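PfEMP1 variant 1 of strain MC (Plasmodium falciparum, PDB 5LGD) probably binds receptors on host cell surfaces, this chain being one part, assigned by sequence to the PfEMP1 DBL family, of a much longer protein. Local coordinates at residues Asp21-Ile33 and Lys43-Trp55. Numbering follows the deposited sequence.
Unlike the reference sequence in segment 43-55: Ser51 (reference Cys).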
loop_
_atom_site.group_PDB
_atom_site.type_symbol
_atom_site.label_atom_id
_atom_site.label_comp_id
_atom_site.label_asym_id
_atom_site.label_seq_id
_atom_site.Cartn_x
_atom_site.Cartn_y
_atom_site.Cartn_z
ATOM N N ASP B 21 40.149 3.955 -11.291
ATOM C CA ASP B 21 41.373 3.287 -11.736
ATOM C C ASP B 21 41.486 3.351 -13.257
ATOM O O ASP B 21 42.545 3.686 -13.782
ATOM C CB ASP B 21 41.414 1.852 -11.224
ATOM C CG ASP B 21 41.644 1.661 -9.738
ATOM O OD1 ASP B 21 42.118 2.606 -9.085
ATOM O OD2 ASP B 21 41.403 0.544 -9.242
ATOM N N SER B 22 40.374 3.146 -13.966
ATOM C CA SER B 22 40.342 3.245 -15.429
ATOM C C SER B 22 40.822 4.657 -15.880
ATOM O O SER B 22 41.676 4.764 -16.760
ATOM C CB SER B 22 38.950 2.899 -15.954
ATOM O OG SER B 22 38.944 2.778 -17.366
ATOM N N ILE B 23 40.376 5.707 -15.186
ATOM C CA ILE B 23 40.795 7.095 -15.445
ATOM C C ILE B 23 42.264 7.308 -15.071
ATOM O O ILE B 23 42.979 8.019 -15.779
ATOM C CB ILE B 23 39.898 8.113 -14.673
ATOM C CG1 ILE B 23 38.423 8.077 -15.137
ATOM C CG2 ILE B 23 40.481 9.532 -14.710
ATOM C CD1 ILE B 23 37.446 8.604 -14.041
ATOM N N LYS B 24 42.682 6.756 -13.915
ATOM C CA LYS B 24 44.057 6.906 -13.404
ATOM C C LYS B 24 45.095 6.256 -14.322
ATOM O O LYS B 24 46.254 6.648 -14.257
ATOM C CB LYS B 24 44.183 6.376 -11.967
ATOM C CG LYS B 24 43.693 7.343 -10.906
ATOM C CD LYS B 24 43.423 6.582 -9.616
ATOM C CE LYS B 24 43.817 7.358 -8.386
ATOM N NZ LYS B 24 42.808 8.390 -8.020
ATOM N N TRP B 25 44.676 5.281 -15.186
ATOM C CA TRP B 25 45.575 4.661 -16.163
ATOM C C TRP B 25 46.000 5.695 -17.191
ATOM O O TRP B 25 47.163 5.740 -17.560
ATOM C CB TRP B 25 44.939 3.443 -16.835
ATOM C CG TRP B 25 45.133 2.192 -16.040
ATOM C CD1 TRP B 25 44.173 1.493 -15.362
ATOM C CD2 TRP B 25 46.370 1.491 -15.823
ATOM N NE1 TRP B 25 44.732 0.392 -14.749
ATOM C CE2 TRP B 25 46.086 0.381 -14.998
ATOM C CE3 TRP B 25 47.698 1.709 -16.228
ATOM C CZ2 TRP B 25 47.076 -0.542 -14.613
ATOM C CZ3 TRP B 25 48.677 0.804 -15.841
ATOM C CH2 TRP B 25 48.370 -0.286 -15.012
ATOM N N ARG B 26 45.075 6.583 -17.568
ATOM C CA ARG B 26 45.341 7.674 -18.494
ATOM C C ARG B 26 46.040 8.826 -17.809
ATOM O O ARG B 26 46.988 9.354 -18.376
ATOM C CB ARG B 26 44.069 8.123 -19.217
ATOM C CG ARG B 26 43.611 7.126 -20.297
ATOM C CD ARG B 26 42.790 5.974 -19.726
ATOM N NE ARG B 26 42.185 5.173 -20.782
ATOM C CZ ARG B 26 41.620 3.992 -20.599
ATOM N NH1 ARG B 26 41.621 3.427 -19.393
ATOM N NH2 ARG B 26 41.086 3.343 -21.624
ATOM N N ASP B 27 45.645 9.169 -16.574
ATOM C CA ASP B 27 46.261 10.272 -15.782
ATOM C C ASP B 27 47.753 10.013 -15.491
ATOM O O ASP B 27 48.576 10.933 -15.540
ATOM C CB ASP B 27 45.512 10.426 -14.452
ATOM C CG ASP B 27 44.180 11.132 -14.565
ATOM O OD1 ASP B 27 43.716 11.354 -15.718
ATOM O OD2 ASP B 27 43.606 11.488 -13.504
ATOM N N GLU B 28 48.093 8.740 -15.224
ATOM C CA GLU B 28 49.460 8.304 -14.925
ATOM C C GLU B 28 50.243 7.824 -16.169
ATOM O O GLU B 28 51.407 8.197 -16.325
ATOM C CB GLU B 28 49.461 7.237 -13.802
ATOM C CG GLU B 28 49.302 7.848 -12.417
ATOM C CD GLU B 28 48.761 6.930 -11.339
ATOM O OE1 GLU B 28 47.736 7.286 -10.716
ATOM O OE2 GLU B 28 49.378 5.870 -11.093
ATOM N N HIS B 29 49.608 7.000 -17.041
ATOM C CA HIS B 29 50.282 6.411 -18.203
ATOM C C HIS B 29 49.564 6.664 -19.530
ATOM O O HIS B 29 49.534 5.783 -20.407
ATOM C CB HIS B 29 50.548 4.916 -17.978
ATOM C CG HIS B 29 50.973 4.613 -16.580
ATOM N ND1 HIS B 29 52.256 4.858 -16.149
ATOM C CD2 HIS B 29 50.244 4.146 -15.541
ATOM C CE1 HIS B 29 52.278 4.517 -14.870
ATOM N NE2 HIS B 29 51.090 4.082 -14.460
ATOM N N GLY B 30 49.103 7.905 -19.704
ATOM C CA GLY B 30 48.441 8.346 -20.925
ATOM C C GLY B 30 49.369 8.453 -22.122
ATOM O O GLY B 30 48.898 8.408 -23.260
ATOM N N ARG B 31 50.697 8.566 -21.892
ATOM C CA ARG B 31 51.666 8.575 -23.003
ATOM C C ARG B 31 51.598 7.187 -23.720
ATOM O O ARG B 31 51.836 7.111 -24.922
ATOM C CB ARG B 31 53.100 8.950 -22.530
ATOM C CG ARG B 31 53.905 7.808 -21.894
ATOM C CD ARG B 31 55.056 8.262 -20.998
ATOM N NE ARG B 31 56.026 7.182 -20.746
ATOM C CZ ARG B 31 55.940 6.278 -19.770
ATOM N NH1 ARG B 31 54.915 6.298 -18.921
ATOM N NH2 ARG B 31 56.878 5.349 -19.633
ATOM N N CYS B 32 51.186 6.133 -22.971
ATOM C CA CYS B 32 51.028 4.737 -23.411
ATOM C C CYS B 32 49.599 4.427 -23.808
ATOM O O CYS B 32 49.380 3.904 -24.909
ATOM C CB CYS B 32 51.506 3.771 -22.327
ATOM S SG CYS B 32 53.131 4.170 -21.647
ATOM N N ILE B 33 48.643 4.667 -22.862
ATOM C CA ILE B 33 47.198 4.393 -22.978
ATOM C C ILE B 33 46.420 5.649 -23.418
ATOM O O ILE B 33 46.126 6.543 -22.610
ATOM C CB ILE B 33 46.607 3.752 -21.676
ATOM C CG1 ILE B 33 47.396 2.510 -21.238
ATOM C CG2 ILE B 33 45.131 3.403 -21.864
ATOM C CD1 ILE B 33 47.493 2.291 -19.790
ATOM N N LYS B 43 58.956 4.505 -25.692
ATOM C CA LYS B 43 59.880 3.737 -24.864
ATOM C C LYS B 43 59.258 3.539 -23.462
ATOM O O LYS B 43 58.654 4.473 -22.912
ATOM C CB LYS B 43 61.233 4.489 -24.777
ATOM C CG LYS B 43 62.463 3.596 -24.704
ATOM C CD LYS B 43 63.755 4.372 -24.940
ATOM C CE LYS B 43 64.596 4.463 -23.694
ATOM N NZ LYS B 43 65.865 5.194 -23.944
ATOM N N GLY B 44 59.350 2.305 -22.958
ATOM C CA GLY B 44 58.859 1.910 -21.641
ATOM C C GLY B 44 57.366 1.715 -21.519
ATOM O O GLY B 44 56.867 1.417 -20.434
ATOM N N CYS B 45 56.640 1.876 -22.621
ATOM C CA CYS B 45 55.192 1.732 -22.618
ATOM C C CYS B 45 54.719 0.318 -22.645
ATOM O O CYS B 45 53.660 0.061 -22.083
ATOM C CB CYS B 45 54.561 2.539 -23.739
ATOM S SG CYS B 45 54.287 4.267 -23.322
ATOM N N ASN B 46 55.470 -0.606 -23.297
ATOM C CA ASN B 46 55.096 -2.019 -23.370
ATOM C C ASN B 46 54.727 -2.582 -21.999
ATOM O O ASN B 46 53.634 -3.149 -21.850
ATOM C CB ASN B 46 56.187 -2.857 -24.017
ATOM C CG ASN B 46 55.991 -4.319 -23.755
ATOM O OD1 ASN B 46 55.186 -4.985 -24.429
ATOM N ND2 ASN B 46 56.643 -4.823 -22.695
ATOM N N LYS B 47 55.648 -2.418 -21.008
ATOM C CA LYS B 47 55.525 -2.841 -19.604
ATOM C C LYS B 47 54.176 -2.375 -19.052
ATOM O O LYS B 47 53.411 -3.193 -18.541
ATOM C CB LYS B 47 56.693 -2.253 -18.772
ATOM C CG LYS B 47 56.735 -2.705 -17.314
ATOM C CD LYS B 47 57.804 -1.969 -16.514
ATOM C CE LYS B 47 57.224 -1.177 -15.364
ATOM N NZ LYS B 47 58.290 -0.527 -14.552
ATOM N N LYS B 48 53.865 -1.065 -19.234
ATOM C CA LYS B 48 52.621 -0.447 -18.798
ATOM C C LYS B 48 51.384 -0.997 -19.516
ATOM O O LYS B 48 50.358 -1.138 -18.862
ATOM C CB LYS B 48 52.712 1.091 -18.886
ATOM C CG LYS B 48 52.967 1.733 -17.532
ATOM C CD LYS B 48 54.434 1.940 -17.240
ATOM C CE LYS B 48 54.653 2.062 -15.751
ATOM N NZ LYS B 48 55.890 2.825 -15.429
ATOM N N CYS B 49 51.469 -1.346 -20.820
ATOM C CA CYS B 49 50.341 -1.962 -21.539
ATOM C C CYS B 49 50.021 -3.356 -20.943
ATOM O O CYS B 49 48.863 -3.772 -20.932
ATOM C CB CYS B 49 50.613 -2.058 -23.038
ATOM S SG CYS B 49 50.932 -0.472 -23.847
ATOM N N ILE B 50 51.061 -4.068 -20.456
ATOM C CA ILE B 50 50.917 -5.396 -19.851
ATOM C C ILE B 50 50.230 -5.288 -18.478
ATOM O O ILE B 50 49.305 -6.059 -18.214
ATOM C CB ILE B 50 52.265 -6.175 -19.836
ATOM C CG1 ILE B 50 52.730 -6.446 -21.278
ATOM C CG2 ILE B 50 52.151 -7.489 -19.048
ATOM C CD1 ILE B 50 54.123 -6.761 -21.438
ATOM N N SER B 51 50.665 -4.336 -17.624
ATOM C CA SER B 51 50.067 -4.073 -16.294
ATOM C C SER B 51 48.603 -3.660 -16.427
ATOM O O SER B 51 47.757 -4.120 -15.644
ATOM C CB SER B 51 50.823 -2.969 -15.557
ATOM O OG SER B 51 52.179 -3.334 -15.358
ATOM N N PHE B 52 48.313 -2.793 -17.434
ATOM C CA PHE B 52 46.965 -2.339 -17.750
ATOM C C PHE B 52 46.149 -3.567 -18.242
ATOM O O PHE B 52 45.050 -3.773 -17.748
ATOM C CB PHE B 52 46.979 -1.204 -18.774
ATOM C CG PHE B 52 45.608 -0.784 -19.260
ATOM C CD1 PHE B 52 44.613 -0.411 -18.357
ATOM C CD2 PHE B 52 45.326 -0.715 -20.618
ATOM C CE1 PHE B 52 43.346 -0.041 -18.805
ATOM C CE2 PHE B 52 44.056 -0.338 -21.067
ATOM C CZ PHE B 52 43.074 -0.013 -20.158
ATOM N N GLN B 53 46.718 -4.408 -19.132
ATOM C CA GLN B 53 46.068 -5.643 -19.603
ATOM C C GLN B 53 45.757 -6.586 -18.425
ATOM O O GLN B 53 44.676 -7.173 -18.392
ATOM C CB GLN B 53 46.918 -6.374 -20.658
ATOM C CG GLN B 53 46.194 -7.578 -21.267
ATOM C CD GLN B 53 46.842 -8.055 -22.528
ATOM O OE1 GLN B 53 47.927 -8.647 -22.509
ATOM N NE2 GLN B 53 46.175 -7.830 -23.654
ATOM N N LYS B 54 46.712 -6.722 -17.473
ATOM C CA LYS B 54 46.585 -7.547 -16.266
ATOM C C LYS B 54 45.405 -7.053 -15.429
ATOM O O LYS B 54 44.546 -7.855 -15.053
ATOM C CB LYS B 54 47.879 -7.474 -15.431
ATOM C CG LYS B 54 48.136 -8.687 -14.544
ATOM C CD LYS B 54 49.083 -8.355 -13.391
ATOM C CE LYS B 54 49.572 -9.603 -12.688
ATOM N NZ LYS B 54 50.473 -9.274 -11.552
ATOM N N TRP B 55 45.368 -5.721 -15.146
ATOM C CA TRP B 55 44.323 -5.067 -14.386
ATOM C C TRP B 55 42.962 -5.384 -14.957
ATOM O O TRP B 55 42.084 -5.701 -14.174
ATOM C CB TRP B 55 44.547 -3.544 -14.385
ATOM C CG TRP B 55 43.478 -2.750 -13.697
ATOM C CD1 TRP B 55 43.330 -2.555 -12.354
ATOM C CD2 TRP B 55 42.435 -2.001 -14.329
ATOM N NE1 TRP B 55 42.269 -1.715 -12.111
ATOM C CE2 TRP B 55 41.713 -1.342 -13.308
ATOM C CE3 TRP B 55 42.035 -1.824 -15.665
ATOM C CZ2 TRP B 55 40.604 -0.536 -13.580
ATOM C CZ3 TRP B 55 40.959 -0.991 -15.931
ATOM C CH2 TRP B 55 40.252 -0.364 -14.896
#
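Trp25 is gripped in two directions at once: its indole takes the edge of Phe52 on one face while driving its own pyrrole edge into the face of Trp55. In the Trp55 stack NE1 of Trp25 leads, 3.3 Å from CD2 of Trp55, with the planes 61° apart. The Phe52 stack is likewise edge-to-face, CD1 of Phe52 coming within 3.5 Å of CG of Trp25, and CB of Phe52 makes a CH-pi contact above the six-membered ring of Trp25, 7° off its normal. Because Phe52 holds CG anti to its own backbone N (chi1 174°), its ring reaches across the interface to Ile33, whose CD1 lies 3.6 Å from CG of Phe52. The contact buries Trp55 NE1, for which the model offers no hydrogen-bonding partner; CB of Asp21 lies 3.5 Å from CZ2 of Trp55. Farther along, the bent chain of Lys48 lies over one His29 face, CG 3.5 Å from ND1 of His29. No hydrogen bond spans the segments; a covalent clasp, Cys32 SG to Cys45 SG at 2.0 Å, closes the loop end of this antiparallel helical hairpin. Helix 144-162 packs as a third helix against the hairpin: its Glu152 hydrogen-bonds to Ser22 OG and forms a salt bridge with Arg26, Ala156 touches Phe52, and Cys159 is disulfide-bonded to Cys49. Helix 106-118 packs on helix 7-29 through Ser22 and Ile23.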